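First ORF in transposon ISC1904 (PDB 3ILX) probably belongs to the DNA-cutting serine recombinases that move IS607-like transposons, and this chain is its resolvase-type domain, thought to take part in DNA strand exchange. Local coordinates at residues A70-L75 with I94-Q99; L7-S12 with N22-L27. One frame throughout, in Å; residues are numbered along the deposited sequence.

Interaction 1: residues A70-L75 with I94-Q99; sequences AYPDRL and IVVLNQ
P72 lays its ring against the isopropyl group of V96, the two side chains crossing at about a right angle with CG of P72 3.8 Å from CG1 of V96. That methyl stands beside the backbone N of V96, anti to the carbonyl carbon (chi1 -66°), and also meets the proline nitrogen. P72 CD lies 3.4 Å from both N98 O and Q99 O, and P72 CG is equally near Q99 O. N98 O is shared, since Y71 CA makes a CH...O contact to it at 3.4 Å. One hydrogen bond joins the two backbones, N98 N to A70 O at 2.9 Å; it is bent, 140° at the hydrogen, and the donor is tilted 28° from the carbonyl plane. Further along, L75 CD1 touches the branch methyl I94 CG2 at 3.8 Å. On the far side of 70-75, Y71 OH sits 3.3 Å above the centre of the R74 guanidinium, and R74 also forms a salt bridge with E107. Within what is probably a resolvase-type catalytic domain, 70-75 leaves the C-terminal end of strand 64-69 and ends in a weakly bonded helical turn. It packs beside the C-terminal end of parallel edge strand 93-96, which 97-99 leave; V95 and L97 bond to strand 64-69, while F80 of helix 80-89 packs on P72, I94 and V96.

Interaction 2: residues L7-S12 with N22-L27; sequences LYARVS and NQVKYL
This is a buried strand-on-helix contact, where strand 7-11, inside the parallel sheet, is covered by helix 22-27 running nearly antiparallel to it: the segment axes are 8.3 Å apart at an angle of 154°. Q23 ties the two together. Its CG is anti to the backbone N (chi1 -172°) and the chain beyond is extended, which carries the amide to the backbone of R10. There it bonds both ways: R10 N donates to Q23 OE1 at 2.9 Å, and Q23 NE2 donates to R10 O at 3.0 Å. In both, the donor stands above the acceptor's carbonyl plane, while R10 O lies close to the Q23 amide plane. A water also donates to Q23 OE1 and to Y8 O, so OE1 accepts two bonds. Strand 4-11, helix 19-30 and strand 36-41 form a right-handed beta-alpha-beta crossover, as expected of the resolvase fold, and the apolar part of this contact lies beneath that helix. A9 CB meets V24 CG2 at 3.8 Å and also touches L27 CD1. L7 and L27 lie alongside with their chains running opposite ways, L7 CB 4.0 Å from L27 CD1. R10 also pairs with E107, and Y8 OH bonds to D40.

Overall arrangement
Along the chain interaction 2 is complete before the first residue of interaction 1, and their centres lie 10 Å apart. Both reach the same four-stranded parallel sheet, ordered 36-41, 4-11, 64-69, 93-96: interaction 2 uses strand 4-11 and helix 19-30, interaction 1 the end of edge strand 93-96 and the turn after strand 64-69. They meet directly. R74 NH1 probably bonds to R10 O, the oxygen that Q23 also grips, and R10 NH2 probably bonds to D73 O, while L97 packs on Y26. E107, from helix 105-125, pairs with both R10 and R74. Both contacts lie toward the C-terminal ends of strands 4-11, 64-69 and 93-96, consistent with one compact resolvase-type domain.

Interaction 1: residues A70-L75 with I94-Q99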
ATOM      1  N   ALA A  70     -13.633  -6.649   9.798  1.00 29.27           N
ATOM      2  CA  ALA A  70     -14.112  -5.746  10.862  1.00 29.77           C
ATOM      3  C   ALA A  70     -13.998  -4.244  10.524  1.00 28.97           C
ATOM      4  O   ALA A  70     -14.897  -3.437  10.828  1.00 28.73           O
ATOM      5  CB  ALA A  70     -13.404  -6.068  12.186  1.00 29.89           C
ATOM      6  N   TYR A  71     -12.871  -3.880   9.921  1.00 28.90           N
ATOM      7  CA  TYR A  71     -12.620  -2.536   9.408  1.00 28.72           C
ATOM      8  C   TYR A  71     -11.483  -2.585   8.369  1.00 28.59           C
ATOM      9  O   TYR A  71     -10.787  -3.626   8.241  1.00 26.81           O
ATOM     10  CB  TYR A  71     -12.370  -1.520  10.551  1.00 29.82           C
ATOM     11  CG  TYR A  71     -11.547  -2.070  11.701  1.00 32.25           C
ATOM     12  CD1 TYR A  71     -10.150  -1.993  11.666  1.00 35.37           C
ATOM     13  CD2 TYR A  71     -12.155  -2.667  12.820  1.00 33.00           C
ATOM     14  CE1 TYR A  71      -9.375  -2.474  12.714  1.00 38.19           C
ATOM     15  CE2 TYR A  71     -11.374  -3.184  13.866  1.00 35.68           C
ATOM     16  CZ  TYR A  71      -9.978  -3.086  13.790  1.00 38.51           C
ATOM     17  OH  TYR A  71      -9.147  -3.565  14.794  1.00 42.89           O
ATOM     18  N   PRO A  72     -11.299  -1.481   7.607  1.00 28.15           N
ATOM     19  CA  PRO A  72     -10.416  -1.575   6.432  1.00 28.10           C
ATOM     20  C   PRO A  72      -8.961  -2.016   6.738  1.00 29.07           C
ATOM     21  O   PRO A  72      -8.397  -2.847   5.980  1.00 27.98           O
ATOM     22  CB  PRO A  72     -10.473  -0.152   5.824  1.00 28.29           C
ATOM     23  CG  PRO A  72     -11.900   0.375   6.270  1.00 28.14           C
ATOM     24  CD  PRO A  72     -12.011  -0.181   7.682  1.00 28.63           C
ATOM     25  N   ASP A  73      -8.373  -1.517   7.841  1.00 29.16           N
ATOM     26  CA  ASP A  73      -6.951  -1.862   8.135  1.00 28.88           C
ATOM     27  C   ASP A  73      -6.735  -3.316   8.576  1.00 28.95           C
ATOM     28  O   ASP A  73      -5.593  -3.791   8.637  1.00 28.23           O
ATOM     29  CB  ASP A  73      -6.255  -0.849   9.061  1.00 28.35           C
ATOM     30  CG  ASP A  73      -6.417  -1.176  10.533  1.00 31.47           C
ATOM     31  OD1 ASP A  73      -7.286  -2.011  10.881  1.00 35.14           O
ATOM     32  OD2 ASP A  73      -5.679  -0.578  11.357  1.00 33.81           O
ATOM     33  N   ARG A  74      -7.824  -4.057   8.797  1.00 28.49           N
ATOM     34  CA  ARG A  74      -7.669  -5.508   8.911  1.00 29.02           C
ATOM     35  C   ARG A  74      -7.042  -6.108   7.647  1.00 29.10           C
ATOM     36  O   ARG A  74      -6.184  -7.009   7.736  1.00 29.81           O
ATOM     37  CB  ARG A  74      -8.995  -6.198   9.228  1.00 29.53           C
ATOM     38  CG  ARG A  74      -9.601  -5.820  10.621  1.00 26.60           C
ATOM     39  CD  ARG A  74      -8.583  -6.097  11.750  1.00 29.94           C
ATOM     40  NE  ARG A  74      -7.691  -4.961  12.005  1.00 29.05           N
ATOM     41  CZ  ARG A  74      -6.697  -4.968  12.899  1.00 32.00           C
ATOM     42  NH1 ARG A  74      -6.422  -6.085  13.596  1.00 28.69           N
ATOM     43  NH2 ARG A  74      -5.965  -3.858  13.093  1.00 30.33           N
ATOM     44  N   LEU A  75      -7.447  -5.618   6.479  1.00 28.57           N
ATOM     45  CA  LEU A  75      -6.909  -6.162   5.211  1.00 28.99           C
ATOM     46  C   LEU A  75      -5.500  -5.700   4.927  1.00 28.98           C
ATOM     47  O   LEU A  75      -4.621  -6.520   4.646  1.00 31.03           O
ATOM     48  CB  LEU A  75      -7.831  -5.866   3.997  1.00 28.11           C
ATOM     49  CG  LEU A  75      -8.965  -6.900   3.917  1.00 31.37           C
ATOM     50  CD1 LEU A  75     -10.156  -6.398   3.042  1.00 29.61           C
ATOM     51  CD2 LEU A  75      -8.434  -8.286   3.464  1.00 28.77           C
ATOM     52  N   ILE A  94     -15.925  -5.847  -0.989  1.00 30.97           N
ATOM     53  CA  ILE A  94     -15.344  -5.914   0.346  1.00 30.01           C
ATOM     54  C   ILE A  94     -16.342  -5.197   1.222  1.00 29.81           C
ATOM     55  O   ILE A  94     -16.708  -4.079   0.908  1.00 29.78           O
ATOM     56  CB  ILE A  94     -14.022  -5.175   0.454  1.00 29.59           C
ATOM     57  CG1 ILE A  94     -12.920  -5.894  -0.319  1.00 29.58           C
ATOM     58  CG2 ILE A  94     -13.568  -5.059   1.902  1.00 29.93           C
ATOM     59  CD1 ILE A  94     -11.944  -4.862  -0.916  1.00 29.15           C
ATOM     60  N   VAL A  95     -16.768  -5.852   2.298  1.00 29.66           N
ATOM     61  CA  VAL A  95     -17.623  -5.255   3.326  1.00 29.28           C
ATOM     62  C   VAL A  95     -16.803  -5.065   4.592  1.00 28.73           C
ATOM     63  O   VAL A  95     -16.121  -5.999   5.056  1.00 30.44           O
ATOM     64  CB  VAL A  95     -18.864  -6.122   3.655  1.00 29.04           C
ATOM     65  CG1 VAL A  95     -19.804  -5.400   4.720  1.00 28.88           C
ATOM     66  CG2 VAL A  95     -19.620  -6.413   2.396  1.00 30.35           C
ATOM     67  N   VAL A  96     -16.829  -3.848   5.119  1.00 27.24           N
ATOM     68  CA  VAL A  96     -16.171  -3.530   6.375  1.00 26.62           C
ATOM     69  C   VAL A  96     -17.310  -3.250   7.338  1.00 27.31           C
ATOM     70  O   VAL A  96     -18.256  -2.521   6.990  1.00 27.92           O
ATOM     71  CB  VAL A  96     -15.133  -2.347   6.244  1.00 27.38           C
ATOM     72  CG1 VAL A  96     -13.937  -2.736   5.352  1.00 24.69           C
ATOM     73  CG2 VAL A  96     -15.759  -1.090   5.656  1.00 26.04           C
ATOM     74  N   LEU A  97     -17.290  -3.873   8.512  1.00 27.14           N
ATOM     75  CA  LEU A  97     -18.408  -3.712   9.450  1.00 28.17           C
ATOM     76  C   LEU A  97     -18.370  -2.333  10.077  1.00 28.26           C
ATOM     77  O   LEU A  97     -19.380  -1.813  10.540  1.00 28.84           O
ATOM     78  CB  LEU A  97     -18.379  -4.771  10.555  1.00 28.06           C
ATOM     79  CG  LEU A  97     -18.489  -6.228  10.117  1.00 29.57           C
ATOM     80  CD1 LEU A  97     -18.515  -7.099  11.363  1.00 32.16           C
ATOM     81  CD2 LEU A  97     -19.709  -6.458   9.246  1.00 28.33           C
ATOM     82  N   ASN A  98     -17.185  -1.754  10.113  1.00 27.60           N
ATOM     83  CA  ASN A  98     -17.075  -0.373  10.478  1.00 28.42           C
ATOM     84  C   ASN A  98     -16.136   0.342   9.491  1.00 27.97           C
ATOM     85  O   ASN A  98     -15.077  -0.197   9.125  1.00 27.56           O
ATOM     86  CB  ASN A  98     -16.602  -0.245  11.929  1.00 28.29           C
ATOM     87  CG  ASN A  98     -16.951   1.109  12.528  1.00 33.01           C
ATOM     88  OD1 ASN A  98     -16.483   2.164  12.057  1.00 35.51           O
ATOM     89  ND2 ASN A  98     -17.798   1.094  13.551  1.00 32.05           N
ATOM     90  N   GLN A  99     -16.554   1.539   9.050  1.00 28.00           N
ATOM     91  CA  GLN A  99     -15.767   2.370   8.131  1.00 28.39           C
ATOM     92  C   GLN A  99     -14.451   2.817   8.769  1.00 29.41           C
ATOM     93  O   GLN A  99     -13.422   2.856   8.107  1.00 28.69           O
ATOM     94  CB  GLN A  99     -16.581   3.607   7.670  1.00 28.26           C
ATOM     95  CG  GLN A  99     -17.714   3.266   6.667  1.00 26.71           C
ATOM     96  CD  GLN A  99     -17.170   2.779   5.319  1.00 27.74           C
ATOM     97  OE1 GLN A  99     -16.314   3.422   4.723  1.00 26.90           O
ATOM     98  NE2 GLN A  99     -17.674   1.643   4.834  1.00 28.76           N
TER

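Interaction 2: residues L7-S12 with N22-L27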
ATOM      1  N   LEU A   7     -14.963 -14.493   5.425  1.00 26.18           N
ATOM      2  CA  LEU A   7     -14.608 -13.614   6.532  1.00 26.25           C
ATOM      3  C   LEU A   7     -13.087 -13.538   6.643  1.00 26.84           C
ATOM      4  O   LEU A   7     -12.398 -14.554   6.620  1.00 27.23           O
ATOM      5  CB  LEU A   7     -15.214 -14.117   7.834  1.00 26.01           C
ATOM      6  CG  LEU A   7     -16.689 -14.498   7.758  1.00 26.12           C
ATOM      7  CD1 LEU A   7     -17.172 -14.996   9.094  1.00 26.70           C
ATOM      8  CD2 LEU A   7     -17.533 -13.321   7.290  1.00 24.52           C
ATOM      9  N   TYR A   8     -12.563 -12.323   6.734  1.00 26.58           N
ATOM     10  CA  TYR A   8     -11.132 -12.180   6.879  1.00 27.10           C
ATOM     11  C   TYR A   8     -10.828 -11.512   8.217  1.00 27.19           C
ATOM     12  O   TYR A   8     -11.329 -10.431   8.508  1.00 27.35           O
ATOM     13  CB  TYR A   8     -10.511 -11.390   5.731  1.00 26.06           C
ATOM     14  CG  TYR A   8      -9.010 -11.313   5.942  1.00 26.53           C
ATOM     15  CD1 TYR A   8      -8.190 -12.345   5.531  1.00 23.58           C
ATOM     16  CD2 TYR A   8      -8.430 -10.243   6.635  1.00 26.35           C
ATOM     17  CE1 TYR A   8      -6.831 -12.316   5.751  1.00 25.75           C
ATOM     18  CE2 TYR A   8      -7.040 -10.198   6.851  1.00 27.55           C
ATOM     19  CZ  TYR A   8      -6.256 -11.232   6.417  1.00 28.09           C
ATOM     20  OH  TYR A   8      -4.869 -11.196   6.627  1.00 27.85           O
ATOM     21  N   ALA A   9     -10.001 -12.150   9.035  1.00 26.83           N
ATOM     22  CA  ALA A   9      -9.680 -11.570  10.332  1.00 26.76           C
ATOM     23  C   ALA A   9      -8.172 -11.562  10.530  1.00 26.72           C
ATOM     24  O   ALA A   9      -7.496 -12.466  10.079  1.00 26.66           O
ATOM     25  CB  ALA A   9     -10.352 -12.351  11.459  1.00 26.27           C
ATOM     26  N   ARG A  10      -7.663 -10.559  11.235  1.00 26.48           N
ATOM     27  CA  ARG A  10      -6.224 -10.396  11.415  1.00 27.82           C
ATOM     28  C   ARG A  10      -5.922  -9.659  12.720  1.00 28.70           C
ATOM     29  O   ARG A  10      -6.590  -8.680  13.054  1.00 28.54           O
ATOM     30  CB  ARG A  10      -5.622  -9.587  10.223  1.00 27.83           C
ATOM     31  CG  ARG A  10      -4.047  -9.571  10.161  1.00 26.69           C
ATOM     32  CD  ARG A  10      -3.446  -8.388   9.357  1.00 23.76           C
ATOM     33  NE  ARG A  10      -4.071  -7.074   9.674  1.00 26.23           N
ATOM     34  CZ  ARG A  10      -3.642  -6.260  10.628  1.00 26.91           C
ATOM     35  NH1 ARG A  10      -2.605  -6.609  11.412  1.00 24.61           N
ATOM     36  NH2 ARG A  10      -4.287  -5.118  10.844  1.00 24.97           N
ATOM     37  N   VAL A  11      -4.908 -10.125  13.437  1.00 29.34           N
ATOM     38  CA  VAL A  11      -4.296  -9.371  14.522  1.00 30.87           C
ATOM     39  C   VAL A  11      -2.775  -9.350  14.309  1.00 32.05           C
ATOM     40  O   VAL A  11      -2.196 -10.283  13.722  1.00 31.89           O
ATOM     41  CB  VAL A  11      -4.652  -9.959  15.939  1.00 31.22           C
ATOM     42  CG1 VAL A  11      -6.177  -9.904  16.210  1.00 30.47           C
ATOM     43  CG2 VAL A  11      -4.135 -11.385  16.097  1.00 31.55           C
ATOM     44  N   SER A  12      -2.133  -8.298  14.785  1.00 33.31           N
ATOM     45  CA  SER A  12      -0.700  -8.160  14.591  1.00 36.26           C
ATOM     46  C   SER A  12       0.033  -9.131  15.506  1.00 37.28           C
ATOM     47  O   SER A  12       1.057  -9.654  15.126  1.00 36.87           O
ATOM     48  CB  SER A  12      -0.237  -6.735  14.844  1.00 35.22           C
ATOM     49  OG  SER A  12      -0.610  -5.922  13.743  1.00 39.08           O
ATOM     50  N   ASN A  22     -11.899 -13.740  19.182  1.00 32.60           N
ATOM     51  CA  ASN A  22     -13.000 -12.801  19.400  1.00 32.34           C
ATOM     52  C   ASN A  22     -13.350 -11.954  18.170  1.00 31.66           C
ATOM     53  O   ASN A  22     -14.500 -11.559  17.972  1.00 31.21           O
ATOM     54  CB  ASN A  22     -12.711 -11.928  20.614  1.00 32.73           C
ATOM     55  CG  ASN A  22     -12.869 -12.694  21.924  1.00 33.47           C
ATOM     56  OD1 ASN A  22     -13.765 -13.543  22.063  1.00 35.99           O
ATOM     57  ND2 ASN A  22     -12.007 -12.396  22.889  1.00 32.56           N
ATOM     58  N   GLN A  23     -12.364 -11.695  17.324  1.00 30.82           N
ATOM     59  CA  GLN A  23     -12.643 -10.976  16.079  1.00 30.33           C
ATOM     60  C   GLN A  23     -13.449 -11.881  15.133  1.00 29.35           C
ATOM     61  O   GLN A  23     -14.415 -11.451  14.489  1.00 29.15           O
ATOM     62  CB  GLN A  23     -11.323 -10.516  15.416  1.00 30.46           C
ATOM     63  CG  GLN A  23     -11.460  -9.590  14.224  1.00 30.11           C
ATOM     64  CD  GLN A  23     -10.086  -9.158  13.666  1.00 31.07           C
ATOM     65  OE1 GLN A  23      -9.875  -9.180  12.456  1.00 28.20           O
ATOM     66  NE2 GLN A  23      -9.155  -8.803  14.553  1.00 29.03           N
ATOM     67  N   VAL A  24     -13.020 -13.130  15.036  1.00 28.78           N
ATOM     68  CA  VAL A  24     -13.726 -14.099  14.223  1.00 28.66           C
ATOM     69  C   VAL A  24     -15.192 -14.232  14.689  1.00 29.61           C
ATOM     70  O   VAL A  24     -16.136 -14.181  13.890  1.00 29.95           O
ATOM     71  CB  VAL A  24     -12.982 -15.436  14.252  1.00 28.21           C
ATOM     72  CG1 VAL A  24     -13.840 -16.560  13.686  1.00 27.48           C
ATOM     73  CG2 VAL A  24     -11.648 -15.295  13.480  1.00 27.39           C
ATOM     74  N   LYS A  25     -15.371 -14.359  15.994  1.00 30.01           N
ATOM     75  CA  LYS A  25     -16.680 -14.538  16.580  1.00 31.56           C
ATOM     76  C   LYS A  25     -17.539 -13.323  16.316  1.00 31.31           C
ATOM     77  O   LYS A  25     -18.733 -13.451  16.031  1.00 31.54           O
ATOM     78  CB  LYS A  25     -16.524 -14.773  18.077  1.00 32.14           C
ATOM     79  CG  LYS A  25     -17.740 -15.375  18.761  1.00 35.87           C
ATOM     80  CD  LYS A  25     -17.397 -15.861  20.180  1.00 39.48           C
ATOM     81  CE  LYS A  25     -16.856 -14.723  21.050  1.00 42.15           C
ATOM     82  NZ  LYS A  25     -17.983 -13.941  21.662  1.00 43.80           N
ATOM     83  N   TYR A  26     -16.936 -12.140  16.383  1.00 31.50           N
ATOM     84  CA  TYR A  26     -17.701 -10.936  16.108  1.00 32.12           C
ATOM     85  C   TYR A  26     -18.212 -10.944  14.658  1.00 31.64           C
ATOM     86  O   TYR A  26     -19.384 -10.638  14.397  1.00 30.66           O
ATOM     87  CB  TYR A  26     -16.883  -9.682  16.403  1.00 33.28           C
ATOM     88  CG  TYR A  26     -17.487  -8.423  15.807  1.00 35.69           C
ATOM     89  CD1 TYR A  26     -18.744  -7.949  16.224  1.00 37.72           C
ATOM     90  CD2 TYR A  26     -16.815  -7.725  14.817  1.00 37.70           C
ATOM     91  CE1 TYR A  26     -19.302  -6.795  15.654  1.00 39.48           C
ATOM     92  CE2 TYR A  26     -17.358  -6.567  14.259  1.00 40.30           C
ATOM     93  CZ  TYR A  26     -18.590  -6.113  14.677  1.00 40.37           C
ATOM     94  OH  TYR A  26     -19.096  -4.973  14.092  1.00 43.74           O
ATOM     95  N   LEU A  27     -17.321 -11.334  13.742  1.00 30.96           N
ATOM     96  CA  LEU A  27     -17.617 -11.410  12.314  1.00 30.30           C
ATOM     97  C   LEU A  27     -18.758 -12.367  12.048  1.00 30.54           C
ATOM     98  O   LEU A  27     -19.702 -12.045  11.314  1.00 30.03           O
ATOM     99  CB  LEU A  27     -16.370 -11.844  11.515  1.00 29.71           C
ATOM    100  CG  LEU A  27     -15.252 -10.807  11.364  1.00 29.55           C
ATOM    101  CD1 LEU A  27     -14.127 -11.382  10.536  1.00 30.13           C
ATOM    102  CD2 LEU A  27     -15.750  -9.514  10.706  1.00 29.09           C
TER
HETATM  103  O   HOH W   1     -11.851  -8.637  10.649  1.00 24.77           O